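Long-range contacts in 11S globulin (Wrightia tinctoria, PDB 5WXU), which probably serves as a hexameric seed storage protein, a nutrient reserve, and also binds the plant hormone auxin (indole-3-acetic acid): residues 83-88 with 256-261; 92-97 with 199-204; 347-352 with 392-397; 362-367 with 375-380. All coordinates share one frame; numbering follows the deposited sequence.

Following the chain from the N terminus, strand 80-87 enters contact 1, whose loop closes only when strand 258-260 comes up beside it. Contact 2 is nested within that loop and joins strand 91-98 to strand 198-201. The two touch through backbone bonds between strands 91-98 and 258-260 and share a phosphate, so together they tie the two sheets of the N-terminal cupin domain. After contact 1 has closed, contact 3 opens and joins strand 343-349 to strand 393-399 in the C-terminal cupin domain. Contact 4, a hairpin, is nested inside it and lies in the same sheet. Contacts 1 and 3 lie about 34 Å apart, centre to centre.

Contact 1 of 4, residues 83-88 with 256-261; sequences TRHVIE and GYMVRV. With PO4 (phosphate ion), chain N.
The imidazole of His85 has the methyl CG2 of Thr83 over one face, 3.5 Å above the ring plane and offset toward the rim, and a phosphate oxygen at its edge. There His85 NE2 donates a hydrogen bond to PO4 O4 (3.0 Å), while ND1 is held by Ser65, so both ring nitrogens are used and the ring's rotation is fixed. Glu88 reaches the edge of the Arg260 guanidinium in a salt bridge whose atoms are modelled too close together for its detail to be trusted. Opposite charges suit this partly exposed end of the contact.

Between the two polar groups lies Met258. Its chain runs extended beyond CG and carries the thioether across to the other segment, where Met258 SD rests 3.5 Å from Val86 O and 3.8 Å from Ile87 CG1. Met258 CE reaches obliquely to His85 ND1, 3.7 Å away. A long, flexible, unbranched residue suits this place, because the strand axes are 9.2 Å apart and no backbone bond spans them.

The strands run almost parallel, yet they belong to different sheets: 80-87 pairs with 63-67 and 178-185, and 258-260 with 91-98. Phe93 packs against both Ile87 and Met258. The phosphate, probably from the crystallisation liquor, is gripped also by Ser96, Asn98, His168 and Arg199. His85, Ile87 and Met258, meeting between two facing sheets, form part of the interior of the cupin beta-barrel, here that of the N-terminal domain.

Contact 2 of 4, residues 92-97 with 199-204; sequences LFVPSY and RYFLGG. With PO4 (phosphate ion), chain N.
Ser96 lays its CB over a face of the Phe201 ring, 3.7 Å from the centroid in a CH-pi contact; a small residue suits this non-hydrogen-bonded pair, in which Ser96 CA and Phe201 CA are 4.1 Å apart. Ser96 OG bonds PO4 O1 at 2.7 Å, and Arg199 NH1 reaches PO4 O4 at 2.9 Å. On the opposite face of the sheet, Tyr97 holds CG between backbone N and carbonyl carbon (chi1 63°), and the edge of Tyr200 is turned toward the face of Tyr97 in an offset edge-to-face pair, planes at 86°, with Tyr200 CB 3.6 Å from Tyr97 CE1. The backbones of Tyr97 and Tyr200 form an antiparallel hydrogen-bonded pair, part of the curled sheet of the N-terminal cupin barrel. Leu202 N extends the ladder to Pro95 O (2.9 Å). Val94 CG1 packs 3.5 Å from Leu202 O, a buried atom with no polar partner. Gly203 fits because a side chain would crowd Val94 and the preceding carbonyl. Trp348 of the second subunit stacks on Tyr97, whose OH bonds Asn391 O of that subunit. An alanine at Tyr97 would probably weaken both the packing on Tyr200 and this interface. Farther out, Trp222 stacks on Phe201.

Contact 3 of 4, residues 347-352 with 392-397; sequences EWNNNA and YVYLKQ
Glu347 and Tyr394 both place CG in the crowded position between backbone N and carbonyl carbon (chi1 68° and 60°), and this turns their side chains toward each other across the strands. The two residues form an antiparallel hydrogen-bonded pair in the curled sheet of the C-terminal cupin barrel. Tyr394 N bonds Glu347 O at 2.9 Å, nearly along the C=O axis, and Glu347 N returns a bond to Tyr394 O.

Above this pair the Glu347 chain, extended beyond CG, lays its CG over a face of the Tyr394 ring, 4.2 Å from the centroid. The carboxylate plane stands steeply to the ring. Glu347 OE2 comes within 3.3 Å of Tyr394 OH, and Asn349 OD1 lies 3.1 Å from the same hydroxyl. A tyrosine suits this place because its aromatic face accepts the aliphatic part of the glutamate while its OH reaches two polar side chains. Asn349 OD1 accepts a hydrogen bond from Lys409 NZ, which would probably polarise the amide. Lys396 NZ stands 5.5 Å from Glu347 OE2, too far for a contact; it also makes a long, weak ion pair with Glu336, and its charge would probably help to stabilise both carboxylates.

Beside this cluster, Trp348 CE3 comes to 4.2 Å from Val393 CG2, and Trp348 NE1 bonds Gly165 O of a neighbouring subunit, so Trp348 lies at the interface with that subunit.

Where the direct ladder ends, a water carries it on: it accepts from Asn349 N at 2.8 Å and donates to Tyr392 O at 2.7 Å.

Contact 4 of 4, residues 362-367 with 375-380; sequences SGRLQV and VYDGDV
Val367 O is gripped by three donors: Val375 N at 2.9 Å, Tyr376 N at 3.3 Å and the hydroxyl of Thr374. Two successive residues facing one make this a classic beta bulge, set in the hairpin of strands 361-368 and 376-377 of the C-terminal cupin domain. Farther along, Leu365 N points almost straight at Gly378 O.

On the face bearing Arg364, the arginine chain is extended from CG to NE and meets Asp377 side-on. Arg364 NE bonds Asp377 OD1 at 2.9 Å and Arg364 NH2 bonds Asp377 OD2 at 2.9 Å, each oxygen using its syn lone pair, with the planes only 7° apart. NH2 also pairs with Asp230 of a neighbouring subunit, whose Phe233 makes a cation-pi contact with the guanidinium. An alanine at Arg364 would remove the whole guanidinium and would probably loosen both the hairpin and this interface.

The other face is largely apolar: Leu365 CB meets Val380 CG1 at 3.9 Å, and Leu365 CD2 meets the Tyr376 ring. Tyr376 OH donates to Asp379 O (2.6 Å), passing so near Gly378 that a side chain there would clash. The chemistry thus divides by face, with Arg364 turned toward the partner subunit and Leu365 and Val380 toward Phe386.

Contact 1 of 4, residues 83-88 with 256-261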
# COMPACT_ATOMS: atom_id res chain seq x y z
N THR B 83 26.92 1.82 -20.42
CA THR B 83 28.36 1.63 -20.28
C THR B 83 28.73 0.18 -20.27
O THR B 83 28.05 -0.66 -19.68
CB THR B 83 28.87 2.22 -18.97
OG1 THR B 83 28.35 3.53 -18.80
CG2 THR B 83 30.42 2.32 -18.94
N ARG B 84 29.87 -0.15 -20.91
CA ARG B 84 30.42 -1.53 -20.88
C ARG B 84 31.74 -1.48 -20.14
O ARG B 84 32.73 -0.92 -20.68
CB ARG B 84 30.55 -2.15 -22.28
CG ARG B 84 31.08 -3.56 -22.28
CD ARG B 84 30.80 -4.27 -23.60
NE ARG B 84 31.46 -3.64 -24.74
CZ ARG B 84 31.04 -3.59 -26.01
NH1 ARG B 84 29.83 -4.05 -26.43
NH2 ARG B 84 31.87 -3.03 -26.94
N HIS B 85 31.78 -2.03 -18.94
CA HIS B 85 33.06 -2.08 -18.24
C HIS B 85 33.72 -3.41 -18.47
O HIS B 85 33.07 -4.43 -18.45
CB HIS B 85 32.89 -1.86 -16.74
CG HIS B 85 32.37 -0.53 -16.35
ND1 HIS B 85 33.07 0.67 -16.48
CD2 HIS B 85 31.16 -0.19 -15.79
CE1 HIS B 85 32.34 1.66 -16.00
NE2 HIS B 85 31.16 1.17 -15.59
N VAL B 86 35.05 -3.39 -18.66
CA VAL B 86 35.77 -4.59 -18.93
C VAL B 86 36.88 -4.59 -17.91
O VAL B 86 37.69 -3.67 -17.91
CB VAL B 86 36.27 -4.65 -20.38
CG1 VAL B 86 37.17 -5.88 -20.55
CG2 VAL B 86 35.08 -4.73 -21.34
N ILE B 87 36.84 -5.52 -16.96
CA ILE B 87 37.73 -5.52 -15.83
C ILE B 87 38.68 -6.70 -16.01
O ILE B 87 38.26 -7.82 -15.98
CB ILE B 87 36.97 -5.67 -14.49
CG1 ILE B 87 35.92 -4.52 -14.30
CG2 ILE B 87 37.88 -5.66 -13.28
CD1 ILE B 87 34.90 -4.82 -13.23
N GLU B 88 39.97 -6.42 -16.10
CA GLU B 88 40.98 -7.49 -16.17
C GLU B 88 41.04 -8.39 -15.00
O GLU B 88 40.58 -8.07 -13.91
CB GLU B 88 42.38 -6.87 -16.37
CG GLU B 88 42.51 -6.21 -17.71
CD GLU B 88 43.82 -5.41 -17.86
OE1 GLU B 88 44.82 -5.68 -17.13
OE2 GLU B 88 43.84 -4.46 -18.70
N GLY B 256 43.84 5.30 -12.94
CA GLY B 256 42.47 5.30 -13.42
C GLY B 256 41.58 4.75 -12.30
O GLY B 256 41.86 4.90 -11.10
N TYR B 257 40.48 4.14 -12.71
CA TYR B 257 39.45 3.74 -11.73
C TYR B 257 39.23 2.26 -11.67
O TYR B 257 38.27 1.77 -11.07
CB TYR B 257 38.15 4.49 -12.07
CG TYR B 257 38.29 5.97 -11.95
CD1 TYR B 257 38.73 6.74 -12.99
CD2 TYR B 257 38.07 6.58 -10.75
CE1 TYR B 257 38.93 8.10 -12.80
CE2 TYR B 257 38.20 7.94 -10.57
CZ TYR B 257 38.60 8.69 -11.61
OH TYR B 257 38.75 10.05 -11.37
N MET B 258 40.15 1.49 -12.27
CA MET B 258 40.22 0.06 -12.07
C MET B 258 41.70 -0.24 -11.83
O MET B 258 42.52 0.15 -12.67
CB MET B 258 39.75 -0.76 -13.28
CG MET B 258 38.34 -0.50 -13.77
SD MET B 258 38.02 -1.48 -15.23
CE MET B 258 36.37 -0.93 -15.74
N VAL B 259 42.01 -0.76 -10.66
CA VAL B 259 43.41 -1.01 -10.25
C VAL B 259 43.72 -2.49 -10.09
O VAL B 259 42.90 -3.32 -9.64
CB VAL B 259 43.75 -0.27 -8.99
CG1 VAL B 259 43.46 1.21 -9.17
CG2 VAL B 259 43.02 -0.83 -7.76
N ARG B 260 44.97 -2.85 -10.39
CA ARG B 260 45.42 -4.21 -10.25
C ARG B 260 45.75 -4.53 -8.85
O ARG B 260 46.47 -3.81 -8.21
CB ARG B 260 46.69 -4.43 -11.06
CG ARG B 260 47.20 -5.88 -10.92
CD ARG B 260 47.76 -6.42 -12.23
NE ARG B 260 46.69 -6.60 -13.21
CZ ARG B 260 46.47 -5.84 -14.30
NH1 ARG B 260 47.27 -4.81 -14.62
NH2 ARG B 260 45.43 -6.13 -15.09
N VAL B 261 45.26 -5.65 -8.36
CA VAL B 261 45.61 -6.14 -7.05
C VAL B 261 46.51 -7.37 -7.33
O VAL B 261 46.02 -8.41 -7.74
CB VAL B 261 44.35 -6.55 -6.27
CG1 VAL B 261 44.67 -6.99 -4.83
CG2 VAL B 261 43.34 -5.41 -6.31
P PO4 N . 29.43 3.20 -12.33
O1 PO4 N . 29.91 4.47 -11.46
O2 PO4 N . 29.36 1.81 -11.74
O3 PO4 N . 27.92 3.35 -12.54
O4 PO4 N . 29.87 3.19 -13.80

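Contact 2 of 4, residues 92-97 with 199-204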
# COMPACT_ATOMS: atom_id res chain seq x y z
N LEU B 92 40.30 -4.36 -9.68
CA LEU B 92 39.38 -3.78 -8.68
C LEU B 92 38.79 -2.48 -9.22
O LEU B 92 39.52 -1.52 -9.52
CB LEU B 92 40.11 -3.61 -7.35
CG LEU B 92 39.45 -2.80 -6.24
CD1 LEU B 92 38.13 -3.50 -5.89
CD2 LEU B 92 40.37 -2.71 -5.02
N PHE B 93 37.45 -2.45 -9.43
CA PHE B 93 36.76 -1.29 -9.89
C PHE B 93 36.44 -0.45 -8.63
O PHE B 93 35.77 -0.93 -7.72
CB PHE B 93 35.46 -1.74 -10.64
CG PHE B 93 34.69 -0.64 -11.34
CD1 PHE B 93 35.25 0.55 -11.75
CD2 PHE B 93 33.36 -0.87 -11.69
CE1 PHE B 93 34.54 1.48 -12.48
CE2 PHE B 93 32.61 0.09 -12.40
CZ PHE B 93 33.20 1.29 -12.77
N VAL B 94 37.04 0.73 -8.56
CA VAL B 94 37.02 1.63 -7.43
C VAL B 94 35.53 1.88 -7.05
O VAL B 94 34.71 2.16 -7.92
CB VAL B 94 37.72 2.93 -7.77
CG1 VAL B 94 37.59 3.97 -6.68
CG2 VAL B 94 39.23 2.69 -8.04
N PRO B 95 35.25 1.83 -5.76
CA PRO B 95 33.90 2.14 -5.37
C PRO B 95 33.39 3.50 -5.83
O PRO B 95 34.11 4.49 -5.83
CB PRO B 95 33.98 2.12 -3.86
CG PRO B 95 35.22 1.28 -3.52
CD PRO B 95 36.12 1.67 -4.58
N SER B 96 32.11 3.53 -6.20
CA SER B 96 31.46 4.72 -6.68
C SER B 96 29.94 4.68 -6.37
O SER B 96 29.38 3.61 -6.06
CB SER B 96 31.60 4.86 -8.21
OG SER B 96 30.93 3.86 -9.04
N TYR B 97 29.33 5.84 -6.47
CA TYR B 97 27.87 5.98 -6.41
C TYR B 97 27.43 6.89 -7.52
O TYR B 97 28.20 7.72 -8.03
CB TYR B 97 27.33 6.41 -5.08
CG TYR B 97 27.76 7.78 -4.54
CD1 TYR B 97 29.03 7.96 -3.99
CD2 TYR B 97 26.98 8.86 -4.66
CE1 TYR B 97 29.44 9.20 -3.55
CE2 TYR B 97 27.37 10.06 -4.18
CZ TYR B 97 28.61 10.23 -3.64
OH TYR B 97 29.00 11.49 -3.18
N ARG B 199 29.18 10.11 -11.90
CA ARG B 199 29.89 9.00 -11.28
C ARG B 199 30.85 9.50 -10.26
O ARG B 199 31.85 10.11 -10.59
CB ARG B 199 30.65 8.12 -12.30
CG ARG B 199 29.76 7.64 -13.47
CD ARG B 199 30.58 6.82 -14.48
NE ARG B 199 30.10 6.98 -15.84
CZ ARG B 199 29.71 5.99 -16.63
NH1 ARG B 199 29.69 4.71 -16.22
NH2 ARG B 199 29.31 6.31 -17.86
N TYR B 200 30.55 9.22 -8.99
CA TYR B 200 31.27 9.75 -7.87
C TYR B 200 32.05 8.61 -7.28
O TYR B 200 31.51 7.73 -6.69
CB TYR B 200 30.33 10.43 -6.85
CG TYR B 200 29.83 11.83 -7.31
CD1 TYR B 200 30.15 12.37 -8.59
CD2 TYR B 200 29.12 12.63 -6.48
CE1 TYR B 200 29.67 13.60 -8.99
CE2 TYR B 200 28.61 13.86 -6.89
CZ TYR B 200 28.89 14.37 -8.12
OH TYR B 200 28.45 15.66 -8.49
N PHE B 201 33.39 8.71 -7.34
CA PHE B 201 34.28 7.67 -6.93
C PHE B 201 34.97 7.97 -5.59
O PHE B 201 35.28 9.13 -5.29
CB PHE B 201 35.34 7.44 -8.05
CG PHE B 201 34.87 6.67 -9.22
CD1 PHE B 201 34.32 7.31 -10.26
CD2 PHE B 201 34.95 5.26 -9.26
CE1 PHE B 201 33.87 6.62 -11.35
CE2 PHE B 201 34.46 4.56 -10.33
CZ PHE B 201 33.95 5.26 -11.40
N LEU B 202 35.10 6.96 -4.76
CA LEU B 202 35.82 7.05 -3.45
C LEU B 202 37.26 6.59 -3.71
O LEU B 202 37.64 5.46 -3.46
CB LEU B 202 35.18 6.23 -2.40
CG LEU B 202 33.85 6.82 -1.89
CD1 LEU B 202 32.75 6.94 -2.89
CD2 LEU B 202 33.42 6.00 -0.68
N GLY B 203 38.03 7.52 -4.23
CA GLY B 203 39.29 7.18 -4.82
C GLY B 203 39.40 7.34 -6.28
O GLY B 203 38.47 7.64 -7.02
N GLY B 204 40.62 7.04 -6.77
CA GLY B 204 40.90 7.11 -8.18
C GLY B 204 41.42 8.41 -8.70
O GLY B 204 41.27 9.43 -8.06
P PO4 N . 29.43 3.20 -12.33
O1 PO4 N . 29.91 4.47 -11.46
O2 PO4 N . 29.36 1.81 -11.74
O3 PO4 N . 27.92 3.35 -12.54
O4 PO4 N . 29.87 3.19 -13.80

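Contact 3 of 4, residues 347-352 with 392-397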
# COMPACT_ATOMS: atom_id res chain seq x y z
N GLU B 347 5.32 -7.29 -31.69
CA GLU B 347 4.71 -6.76 -30.47
C GLU B 347 5.10 -5.34 -30.24
O GLU B 347 5.83 -4.78 -31.01
CB GLU B 347 5.14 -7.61 -29.21
CG GLU B 347 6.62 -7.54 -28.77
CD GLU B 347 7.11 -8.72 -27.91
OE1 GLU B 347 6.37 -9.71 -27.65
OE2 GLU B 347 8.28 -8.62 -27.48
N TRP B 348 4.60 -4.78 -29.16
CA TRP B 348 5.05 -3.48 -28.67
C TRP B 348 5.07 -3.54 -27.16
O TRP B 348 4.32 -4.35 -26.54
CB TRP B 348 4.16 -2.33 -29.09
CG TRP B 348 2.72 -2.26 -28.56
CD1 TRP B 348 2.26 -1.60 -27.43
CD2 TRP B 348 1.58 -2.80 -29.18
NE1 TRP B 348 0.91 -1.76 -27.33
CE2 TRP B 348 0.46 -2.48 -28.39
CE3 TRP B 348 1.39 -3.57 -30.34
CZ2 TRP B 348 -0.84 -2.87 -28.73
CZ3 TRP B 348 0.09 -3.92 -30.72
CH2 TRP B 348 -1.01 -3.59 -29.89
N ASN B 349 5.86 -2.67 -26.61
CA ASN B 349 5.93 -2.47 -25.16
C ASN B 349 4.86 -1.46 -24.78
O ASN B 349 4.84 -0.31 -25.28
CB ASN B 349 7.29 -1.92 -24.80
CG ASN B 349 8.42 -2.89 -25.08
OD1 ASN B 349 8.37 -4.05 -24.72
ND2 ASN B 349 9.47 -2.40 -25.71
N ASN B 350 3.98 -1.84 -23.89
CA ASN B 350 2.89 -0.95 -23.62
C ASN B 350 3.19 0.07 -22.49
O ASN B 350 2.63 1.12 -22.53
CB ASN B 350 1.58 -1.73 -23.48
CG ASN B 350 1.69 -2.87 -22.52
OD1 ASN B 350 1.45 -4.05 -22.86
ND2 ASN B 350 2.10 -2.54 -21.29
N ASN B 351 4.17 -0.20 -21.62
CA ASN B 351 4.40 0.66 -20.47
C ASN B 351 5.86 0.96 -20.20
O ASN B 351 6.23 1.15 -19.04
CB ASN B 351 3.74 0.01 -19.22
CG ASN B 351 4.29 -1.36 -18.88
OD1 ASN B 351 5.14 -1.89 -19.58
ND2 ASN B 351 3.84 -1.93 -17.75
N ALA B 352 6.70 0.93 -21.23
CA ALA B 352 8.13 0.97 -21.03
C ALA B 352 8.86 1.16 -22.32
O ALA B 352 8.36 0.76 -23.35
CB ALA B 352 8.65 -0.28 -20.32
N TYR B 392 6.38 1.46 -29.91
CA TYR B 392 6.84 1.17 -31.28
C TYR B 392 6.68 -0.35 -31.50
O TYR B 392 7.01 -1.16 -30.65
CB TYR B 392 8.33 1.55 -31.46
CG TYR B 392 8.56 3.02 -31.70
CD1 TYR B 392 8.26 4.00 -30.75
CD2 TYR B 392 9.25 3.44 -32.85
CE1 TYR B 392 8.49 5.34 -31.01
CE2 TYR B 392 9.51 4.77 -33.08
CZ TYR B 392 9.18 5.71 -32.15
OH TYR B 392 9.47 7.01 -32.39
N VAL B 393 6.22 -0.73 -32.70
CA VAL B 393 6.03 -2.13 -33.01
C VAL B 393 7.35 -2.73 -33.48
O VAL B 393 8.12 -2.07 -34.19
CB VAL B 393 4.93 -2.32 -34.05
CG1 VAL B 393 4.78 -3.77 -34.45
CG2 VAL B 393 3.63 -1.87 -33.42
N TYR B 394 7.63 -3.95 -33.06
CA TYR B 394 8.88 -4.59 -33.50
C TYR B 394 8.82 -6.07 -33.69
O TYR B 394 8.07 -6.75 -32.99
CB TYR B 394 10.05 -4.27 -32.57
CG TYR B 394 9.89 -4.70 -31.12
CD1 TYR B 394 9.00 -4.07 -30.29
CD2 TYR B 394 10.75 -5.61 -30.56
CE1 TYR B 394 8.90 -4.41 -28.97
CE2 TYR B 394 10.66 -5.98 -29.22
CZ TYR B 394 9.72 -5.36 -28.43
OH TYR B 394 9.59 -5.66 -27.09
N LEU B 395 9.67 -6.57 -34.58
CA LEU B 395 9.78 -8.01 -34.89
C LEU B 395 11.25 -8.40 -34.89
O LEU B 395 12.00 -7.70 -35.52
CB LEU B 395 9.45 -8.29 -36.37
CG LEU B 395 8.04 -8.18 -36.84
CD1 LEU B 395 7.81 -6.74 -37.23
CD2 LEU B 395 7.80 -9.20 -37.96
N LYS B 396 11.60 -9.55 -34.35
CA LYS B 396 12.96 -10.04 -34.30
C LYS B 396 12.96 -11.46 -34.87
O LYS B 396 12.04 -12.26 -34.59
CB LYS B 396 13.54 -10.09 -32.84
CG LYS B 396 13.34 -8.84 -31.96
CD LYS B 396 14.05 -8.92 -30.57
CE LYS B 396 13.14 -8.70 -29.35
NZ LYS B 396 13.62 -7.59 -28.46
N GLN B 397 14.00 -11.79 -35.65
CA GLN B 397 14.24 -13.16 -36.10
C GLN B 397 15.72 -13.44 -36.00
O GLN B 397 16.55 -12.62 -36.46
CB GLN B 397 13.86 -13.36 -37.55
CG GLN B 397 14.08 -14.80 -38.03
CD GLN B 397 13.40 -15.10 -39.32
OE1 GLN B 397 13.21 -14.22 -40.17
NE2 GLN B 397 13.04 -16.37 -39.50
O HOH W 1 7.54 -0.94 -27.98

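Contact 4 of 4, residues 362-367 with 375-380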
# COMPACT_ATOMS: atom_id res chain seq x y z
N SER B 362 23.16 -13.21 -33.91
CA SER B 362 22.74 -12.16 -34.80
C SER B 362 21.32 -12.41 -35.23
O SER B 362 20.76 -13.47 -34.99
CB SER B 362 23.64 -12.09 -36.06
OG SER B 362 23.51 -13.30 -36.79
N GLY B 363 20.74 -11.43 -35.83
CA GLY B 363 19.40 -11.57 -36.40
C GLY B 363 18.93 -10.34 -37.14
O GLY B 363 19.68 -9.41 -37.33
N ARG B 364 17.67 -10.35 -37.57
CA ARG B 364 17.03 -9.26 -38.20
C ARG B 364 16.03 -8.65 -37.20
O ARG B 364 15.29 -9.35 -36.58
CB ARG B 364 16.20 -9.74 -39.39
CG ARG B 364 15.53 -8.68 -40.21
CD ARG B 364 14.76 -9.26 -41.40
NE ARG B 364 13.99 -8.27 -42.13
CZ ARG B 364 13.17 -8.52 -43.14
NH1 ARG B 364 12.97 -9.76 -43.58
NH2 ARG B 364 12.53 -7.53 -43.70
N LEU B 365 16.06 -7.34 -37.10
CA LEU B 365 15.14 -6.51 -36.34
C LEU B 365 14.40 -5.55 -37.30
O LEU B 365 14.98 -4.83 -38.08
CB LEU B 365 15.90 -5.74 -35.25
CG LEU B 365 15.08 -4.67 -34.51
CD1 LEU B 365 14.10 -5.32 -33.56
CD2 LEU B 365 16.06 -3.75 -33.78
N GLN B 366 13.09 -5.55 -37.22
CA GLN B 366 12.29 -4.49 -37.82
C GLN B 366 11.51 -3.73 -36.75
O GLN B 366 10.95 -4.34 -35.83
CB GLN B 366 11.38 -5.01 -38.88
CG GLN B 366 10.58 -3.92 -39.53
CD GLN B 366 9.99 -4.29 -40.84
OE1 GLN B 366 9.42 -5.38 -41.00
NE2 GLN B 366 10.08 -3.35 -41.81
N VAL B 367 11.55 -2.42 -36.87
CA VAL B 367 10.83 -1.53 -35.96
C VAL B 367 9.95 -0.60 -36.76
O VAL B 367 10.41 -0.01 -37.77
CB VAL B 367 11.77 -0.68 -35.16
CG1 VAL B 367 11.00 0.12 -34.11
CG2 VAL B 367 12.82 -1.53 -34.50
N VAL B 375 11.14 2.34 -39.27
CA VAL B 375 12.01 3.06 -38.42
C VAL B 375 13.39 2.39 -38.41
O VAL B 375 14.40 3.05 -38.25
CB VAL B 375 11.32 3.12 -37.02
CG1 VAL B 375 12.30 3.37 -35.92
CG2 VAL B 375 10.24 4.18 -37.06
N TYR B 376 13.42 1.07 -38.55
CA TYR B 376 14.66 0.32 -38.73
C TYR B 376 14.29 -1.01 -39.35
O TYR B 376 13.29 -1.64 -38.97
CB TYR B 376 15.44 0.07 -37.41
CG TYR B 376 16.73 -0.67 -37.60
CD1 TYR B 376 17.81 -0.06 -38.25
CD2 TYR B 376 16.88 -2.02 -37.27
CE1 TYR B 376 19.00 -0.71 -38.44
CE2 TYR B 376 18.10 -2.69 -37.45
CZ TYR B 376 19.16 -2.04 -38.10
OH TYR B 376 20.39 -2.68 -38.32
N ASP B 377 15.10 -1.46 -40.31
CA ASP B 377 14.92 -2.84 -40.80
C ASP B 377 16.30 -3.30 -41.21
O ASP B 377 16.76 -2.88 -42.27
CB ASP B 377 13.95 -2.95 -41.99
CG ASP B 377 13.66 -4.44 -42.42
OD1 ASP B 377 14.13 -5.40 -41.77
OD2 ASP B 377 12.84 -4.66 -43.35
N GLY B 378 16.94 -4.11 -40.36
CA GLY B 378 18.31 -4.58 -40.59
C GLY B 378 18.85 -5.51 -39.54
O GLY B 378 18.11 -5.99 -38.67
N ASP B 379 20.14 -5.80 -39.64
CA ASP B 379 20.80 -6.70 -38.72
C ASP B 379 21.00 -6.15 -37.34
O ASP B 379 21.08 -4.91 -37.16
CB ASP B 379 22.18 -7.09 -39.25
CG ASP B 379 22.10 -7.84 -40.59
OD1 ASP B 379 21.11 -8.58 -40.83
OD2 ASP B 379 23.08 -7.70 -41.37
N VAL B 380 21.04 -7.06 -36.37
CA VAL B 380 21.62 -6.78 -35.10
C VAL B 380 22.63 -7.83 -34.87
O VAL B 380 22.46 -8.99 -35.30
CB VAL B 380 20.62 -6.65 -33.93
CG1 VAL B 380 19.65 -5.53 -34.25
CG2 VAL B 380 19.85 -7.98 -33.68